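Local atomic coordinates of BexL (Amycolatopsis orientalis, PDB entry 4XRW), a protein that probably acts as a di-domain aromatase/cyclase working with a type II polyketide synthase, cyclising and aromatising a polyketide intermediate in the BE-7585A biosynthetic pathway. Residues L40-A45 against R86-A91; R94-Q99 against S110-V115. All coordinates share one frame; numbering follows the deposited sequence.

Contact 1 of 2, residues L40-A45 against R86-A91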
loop_
_atom_site.group_PDB
_atom_site.type_symbol
_atom_site.label_atom_id
_atom_site.label_comp_id
_atom_site.label_asym_id
_atom_site.label_seq_id
_atom_site.Cartn_x
_atom_site.Cartn_y
_atom_site.Cartn_z
ATOM N N LEU A 40 13.908 4.504 1.925
ATOM C CA LEU A 40 12.576 4.044 1.504
ATOM C C LEU A 40 12.295 2.608 1.939
ATOM O O LEU A 40 11.143 2.234 2.222
ATOM C CB LEU A 40 12.420 4.187 -0.014
ATOM C CG LEU A 40 12.345 5.637 -0.542
ATOM C CD1 LEU A 40 12.630 5.683 -2.032
ATOM C CD2 LEU A 40 10.979 6.251 -0.279
ATOM N N VAL A 41 13.343 1.801 2.027
ATOM C CA VAL A 41 13.185 0.437 2.498
ATOM C C VAL A 41 13.252 0.392 4.018
ATOM O O VAL A 41 12.592 -0.435 4.659
ATOM C CB VAL A 41 14.239 -0.476 1.881
ATOM C CG1 VAL A 41 14.050 -1.932 2.338
ATOM C CG2 VAL A 41 14.186 -0.373 0.337
ATOM N N ALA A 42 14.030 1.281 4.614
ATOM C CA ALA A 42 14.175 1.253 6.071
ATOM C C ALA A 42 12.917 1.791 6.764
ATOM O O ALA A 42 12.478 1.245 7.794
ATOM C CB ALA A 42 15.399 2.046 6.496
ATOM N N GLU A 43 12.334 2.842 6.199
ATOM C CA GLU A 43 11.152 3.485 6.781
ATOM C C GLU A 43 9.854 2.915 6.161
ATOM O O GLU A 43 9.491 3.238 5.032
ATOM C CB GLU A 43 11.250 4.993 6.600
ATOM C CG GLU A 43 12.501 5.573 7.303
ATOM C CD GLU A 43 12.578 7.105 7.270
ATOM O OE1 GLU A 43 11.645 7.761 6.748
ATOM O OE2 GLU A 43 13.589 7.647 7.776
ATOM N N VAL A 44 9.194 2.035 6.909
ATOM C CA VAL A 44 8.174 1.141 6.336
ATOM C C VAL A 44 6.894 1.838 5.934
ATOM O O VAL A 44 6.063 1.263 5.242
ATOM C CB VAL A 44 7.832 -0.001 7.325
ATOM C CG1 VAL A 44 9.115 -0.732 7.724
ATOM C CG2 VAL A 44 7.118 0.514 8.544
ATOM N N ALA A 45 6.715 3.069 6.378
ATOM C CA ALA A 45 5.590 3.857 5.931
ATOM C C ALA A 45 5.670 3.997 4.392
ATOM O O ALA A 45 4.650 4.228 3.718
ATOM C CB ALA A 45 5.592 5.228 6.624
ATOM N N ARG A 86 13.768 -7.391 11.855
ATOM C CA ARG A 86 14.806 -6.710 11.073
ATOM C C ARG A 86 15.864 -6.081 11.968
ATOM O O ARG A 86 15.600 -5.700 13.108
ATOM C CB ARG A 86 14.225 -5.627 10.158
ATOM C CG ARG A 86 12.993 -6.071 9.355
ATOM C CD ARG A 86 12.760 -5.153 8.147
ATOM N NE ARG A 86 12.590 -3.779 8.552
ATOM C CZ ARG A 86 12.666 -2.726 7.740
ATOM N NH1 ARG A 86 12.943 -2.860 6.440
ATOM N NH2 ARG A 86 12.486 -1.538 8.258
ATOM N N GLU A 87 17.063 -6.024 11.415
ATOM C CA GLU A 87 18.169 -5.287 11.994
ATOM C C GLU A 87 18.668 -4.286 10.979
ATOM O O GLU A 87 19.075 -4.674 9.864
ATOM C CB GLU A 87 19.306 -6.224 12.400
ATOM C CG GLU A 87 18.949 -7.121 13.571
ATOM C CD GLU A 87 18.345 -8.457 13.137
ATOM O OE1 GLU A 87 18.764 -9.011 12.085
ATOM O OE2 GLU A 87 17.461 -8.962 13.865
ATOM N N LEU A 88 18.700 -3.021 11.385
ATOM C CA LEU A 88 19.026 -1.922 10.467
ATOM C C LEU A 88 20.455 -1.394 10.714
ATOM O O LEU A 88 20.827 -1.166 11.849
ATOM C CB LEU A 88 18.029 -0.790 10.630
ATOM C CG LEU A 88 16.676 -0.925 9.892
ATOM C CD1 LEU A 88 15.908 -2.136 10.350
ATOM C CD2 LEU A 88 15.837 0.322 10.094
ATOM N N ASP A 89 21.233 -1.198 9.657
ATOM C CA ASP A 89 22.593 -0.641 9.785
ATOM C C ASP A 89 22.737 0.514 8.791
ATOM O O ASP A 89 23.174 0.322 7.667
ATOM C CB ASP A 89 23.651 -1.730 9.538
ATOM C CG ASP A 89 25.085 -1.243 9.795
ATOM O OD1 ASP A 89 25.324 -0.007 9.869
ATOM O OD2 ASP A 89 25.962 -2.120 9.895
ATOM N N PRO A 90 22.348 1.725 9.199
ATOM C CA PRO A 90 22.328 2.853 8.265
ATOM C C PRO A 90 23.699 3.284 7.733
ATOM O O PRO A 90 23.764 3.780 6.607
ATOM C CB PRO A 90 21.695 3.973 9.092
ATOM C CG PRO A 90 21.806 3.526 10.509
ATOM C CD PRO A 90 21.695 2.061 10.474
ATOM N N ALA A 91 24.753 3.084 8.515
ATOM C CA ALA A 91 26.095 3.473 8.081
ATOM C C ALA A 91 26.534 2.601 6.915
ATOM O O ALA A 91 27.154 3.085 5.964
ATOM C CB ALA A 91 27.081 3.362 9.229
#

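Contact 2 of 2, residues R94-Q99 against S110-V115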
loop_
_atom_site.group_PDB
_atom_site.type_symbol
_atom_site.label_atom_id
_atom_site.label_comp_id
_atom_site.label_asym_id
_atom_site.label_seq_id
_atom_site.Cartn_x
_atom_site.Cartn_y
_atom_site.Cartn_z
ATOM N N ARG A 94 22.652 -1.295 5.181
ATOM C CA ARG A 94 22.225 -2.697 5.164
ATOM C C ARG A 94 21.013 -2.896 6.058
ATOM O O ARG A 94 20.907 -2.282 7.126
ATOM C CB ARG A 94 23.338 -3.647 5.630
ATOM C CG ARG A 94 24.532 -3.769 4.683
ATOM C CD ARG A 94 25.696 -4.583 5.280
ATOM N NE ARG A 94 25.609 -6.047 5.127
ATOM C CZ ARG A 94 25.177 -6.898 6.066
ATOM N NH1 ARG A 94 24.750 -6.454 7.246
ATOM N NH2 ARG A 94 25.163 -8.208 5.825
ATOM N N ILE A 95 20.125 -3.781 5.620
ATOM C CA ILE A 95 18.942 -4.163 6.385
ATOM C C ILE A 95 18.843 -5.688 6.324
ATOM O O ILE A 95 18.637 -6.249 5.255
ATOM C CB ILE A 95 17.652 -3.560 5.824
ATOM C CG1 ILE A 95 17.738 -2.028 5.802
ATOM C CG2 ILE A 95 16.460 -4.019 6.689
ATOM C CD1 ILE A 95 16.680 -1.399 5.028
ATOM N N SER A 96 18.999 -6.348 7.464
ATOM C CA SER A 96 18.777 -7.786 7.578
ATOM C C SER A 96 17.344 -8.047 7.972
ATOM O O SER A 96 16.810 -7.341 8.830
ATOM C CB SER A 96 19.706 -8.387 8.628
ATOM O OG SER A 96 21.017 -7.900 8.439
ATOM N N PHE A 97 16.711 -9.034 7.362
ATOM C CA PHE A 97 15.344 -9.358 7.761
ATOM C C PHE A 97 15.192 -10.857 7.879
ATOM O O PHE A 97 15.945 -11.612 7.266
ATOM C CB PHE A 97 14.321 -8.771 6.778
ATOM C CG PHE A 97 14.543 -9.169 5.338
ATOM C CD1 PHE A 97 13.885 -10.266 4.803
ATOM C CD2 PHE A 97 15.383 -8.426 4.513
ATOM C CE1 PHE A 97 14.064 -10.633 3.474
ATOM C CE2 PHE A 97 15.549 -8.773 3.197
ATOM C CZ PHE A 97 14.905 -9.862 2.669
ATOM N N HIS A 98 14.235 -11.280 8.696
ATOM C CA HIS A 98 13.998 -12.684 8.968
ATOM C C HIS A 98 12.492 -12.894 9.117
ATOM O O HIS A 98 11.865 -12.295 9.978
ATOM C CB HIS A 98 14.738 -13.126 10.232
ATOM C CG HIS A 98 16.109 -12.533 10.357
ATOM N ND1 HIS A 98 17.223 -13.106 9.777
ATOM C CD2 HIS A 98 16.541 -11.399 10.961
ATOM C CE1 HIS A 98 18.285 -12.363 10.035
ATOM N NE2 HIS A 98 17.901 -11.325 10.758
ATOM N N GLN A 99 11.930 -13.725 8.246
ATOM C CA GLN A 99 10.514 -14.074 8.272
ATOM C C GLN A 99 10.225 -14.920 9.512
ATOM O O GLN A 99 10.924 -15.908 9.744
ATOM C CB GLN A 99 10.187 -14.827 6.979
ATOM C CG GLN A 99 8.733 -15.091 6.668
ATOM C CD GLN A 99 8.596 -15.750 5.299
ATOM O OE1 GLN A 99 8.381 -16.964 5.193
ATOM N NE2 GLN A 99 8.772 -14.953 4.239
ATOM N N SER A 110 15.408 -15.810 5.351
ATOM C CA SER A 110 15.980 -14.532 5.758
ATOM C C SER A 110 16.619 -13.860 4.555
ATOM O O SER A 110 16.790 -14.474 3.497
ATOM C CB SER A 110 17.009 -14.715 6.853
ATOM O OG SER A 110 18.058 -15.513 6.365
ATOM N N GLY A 111 16.940 -12.588 4.693
ATOM C CA GLY A 111 17.496 -11.844 3.586
ATOM C C GLY A 111 18.212 -10.596 4.061
ATOM O O GLY A 111 18.214 -10.255 5.254
ATOM N N THR A 112 18.831 -9.915 3.105
ATOM C CA THR A 112 19.548 -8.699 3.372
ATOM C C THR A 112 19.405 -7.784 2.182
ATOM O O THR A 112 19.528 -8.231 1.034
ATOM C CB THR A 112 21.065 -8.948 3.639
ATOM O OG1 THR A 112 21.243 -10.068 4.502
ATOM C CG2 THR A 112 21.693 -7.742 4.281
ATOM N N TRP A 113 19.093 -6.523 2.473
ATOM C CA TRP A 113 19.195 -5.429 1.524
ATOM C C TRP A 113 20.542 -4.770 1.737
ATOM O O TRP A 113 20.928 -4.505 2.876
ATOM C CB TRP A 113 18.102 -4.369 1.732
ATOM C CG TRP A 113 16.710 -4.853 1.441
ATOM C CD1 TRP A 113 15.820 -5.362 2.348
ATOM C CD2 TRP A 113 16.051 -4.862 0.179
ATOM N NE1 TRP A 113 14.645 -5.690 1.712
ATOM C CE2 TRP A 113 14.765 -5.407 0.382
ATOM C CE3 TRP A 113 16.422 -4.474 -1.115
ATOM C CZ2 TRP A 113 13.854 -5.570 -0.652
ATOM C CZ3 TRP A 113 15.509 -4.634 -2.135
ATOM C CH2 TRP A 113 14.243 -5.167 -1.900
ATOM N N ILE A 114 21.225 -4.465 0.648
ATOM C CA ILE A 114 22.487 -3.734 0.720
ATOM C C ILE A 114 22.411 -2.699 -0.384
ATOM O O ILE A 114 22.220 -3.050 -1.549
ATOM C CB ILE A 114 23.722 -4.635 0.527
ATOM C CG1 ILE A 114 23.740 -5.811 1.509
ATOM C CG2 ILE A 114 24.997 -3.819 0.721
ATOM C CD1 ILE A 114 24.660 -6.960 1.080
ATOM N N VAL A 115 22.519 -1.427 -0.030
ATOM C CA VAL A 115 22.424 -0.368 -1.005
ATOM C C VAL A 115 23.788 0.317 -1.139
ATOM O O VAL A 115 24.341 0.799 -0.157
ATOM C CB VAL A 115 21.362 0.640 -0.631
ATOM C CG1 VAL A 115 21.158 1.615 -1.768
ATOM C CG2 VAL A 115 20.044 -0.091 -0.303
#

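Contact 1 of 2, residues L40-A45 against R86-A91
R86 reaches from strand 80-89 to the C-terminal end of helix 34-42 and binds the backbone carbonyls of V41 and A42 with its two terminal nitrogens. Its CB leaves the strand toward the helix and packs against S96 O of the adjoining strand. CG, CD and NE make no close approach to 40-45 and serve to carry the chain to the helix, a bend at the third torsion (chi3 -58°) turning the flat end toward it. The nearest atom of 40-45 to R86 CZ is V41 O, at 3.8 Å. NH1 donates to V41 O over 3.0 Å in a fairly straight bond (166° at the hydrogen), arriving from above that carbonyl's plane. NH2 donates to A42 O over 2.8 Å, more bent at 141°. Both oxygens nevertheless sit at the edge of the guanidinium, close to its plane, so two neighbouring carbonyls fix its rotation. NH2 also lies 3.5 Å from V44 CG1, where the V44 side chain and the arginine run past one another, pointing opposite ways. Beside this polar grip, L88 CD2 rests on A42 CB at 4.0 Å, a thin apolar touch. E43, which follows A42, is the first residue to leave helical geometry, and the two carbonyls therefore belong to the last turn of the helix. A leucine in place of R86 would probably leave A42 O without this donor and E67, salt-bridged to NH2, without its charge mate. V41 O takes a second bond from W47 NE1. The chemistry implies electrostatic as well as steric joining in the helix-grip fold: a buried cation meets the helix end where the helix dipole would place partial negative charge, and the carboxylate of E67 is likely to balance its charge.

Contact 2 of 2, residues R94-Q99 against S110-V115
The F97 ring lies over G111, the tight centre of an antiparallel hairpin formed by strands 94-99 and 106-117. G111 CA stands 3.6 Å from the ring centroid and 22° off its normal, a CH-pi contact displaced toward the rim. CG of F97 sits over the main chain, flanked by N and C (chi1 55°), which folds the ring back across the partner strand; G111 has no side chain to obstruct it. On the same side of the sheet as I95, F97 CE2 meets W113 CD1 obliquely at 3.5 Å, the ring planes inclined at 40°. The pairs I95-W113 and F97-G111 each exchange two backbone N-H to O bonds, four in all; W113 N to I95 O is 2.8 Å and F97 N to G111 O 2.9 Å. I95, G111 and W113 are buried, whereas residues on the R94 side are all partly exposed. That side is looser where R94 CG runs alongside I114 CG1 at 3.9 Å and T112 CG2 lies over one face of the R94 guanidinium, 3.8 Å from R94 NH2. It closes up at the other end, S110 CB lying 3.3 Å from H98 ND1, while H98 NE2 bonds to E87. Strand 80-89 flanks 94-99, and strand 123-133 flanks 106-117. Helix 34-42 covers I95 and W113 through V41, while L156 and L159 of the long helix 138-166 pack against W113.

Contacts 1 and 2 have centres 9 Å apart and share one antiparallel sheet through strand 80-89 of contact 1, the neighbour of strand 94-99 in contact 2. A probable hydrogen bond from D89 N to R94 O, 2.8 Å, joins their backbones, and another links E87 OE1 with H98 NE2 at 2.8 Å. On the helix-facing side R86 NH1 lies 3.7 Å from I95 CG2. Both contacts approach a bound MES, probably from the crystallisation liquor: its O1 is hydrogen-bonded to W113 NE1, and the V41 side chain is about 5 Å away. The molecule may mark a pocket between sheet and helices, consistent with substrate binding in helix-grip folds.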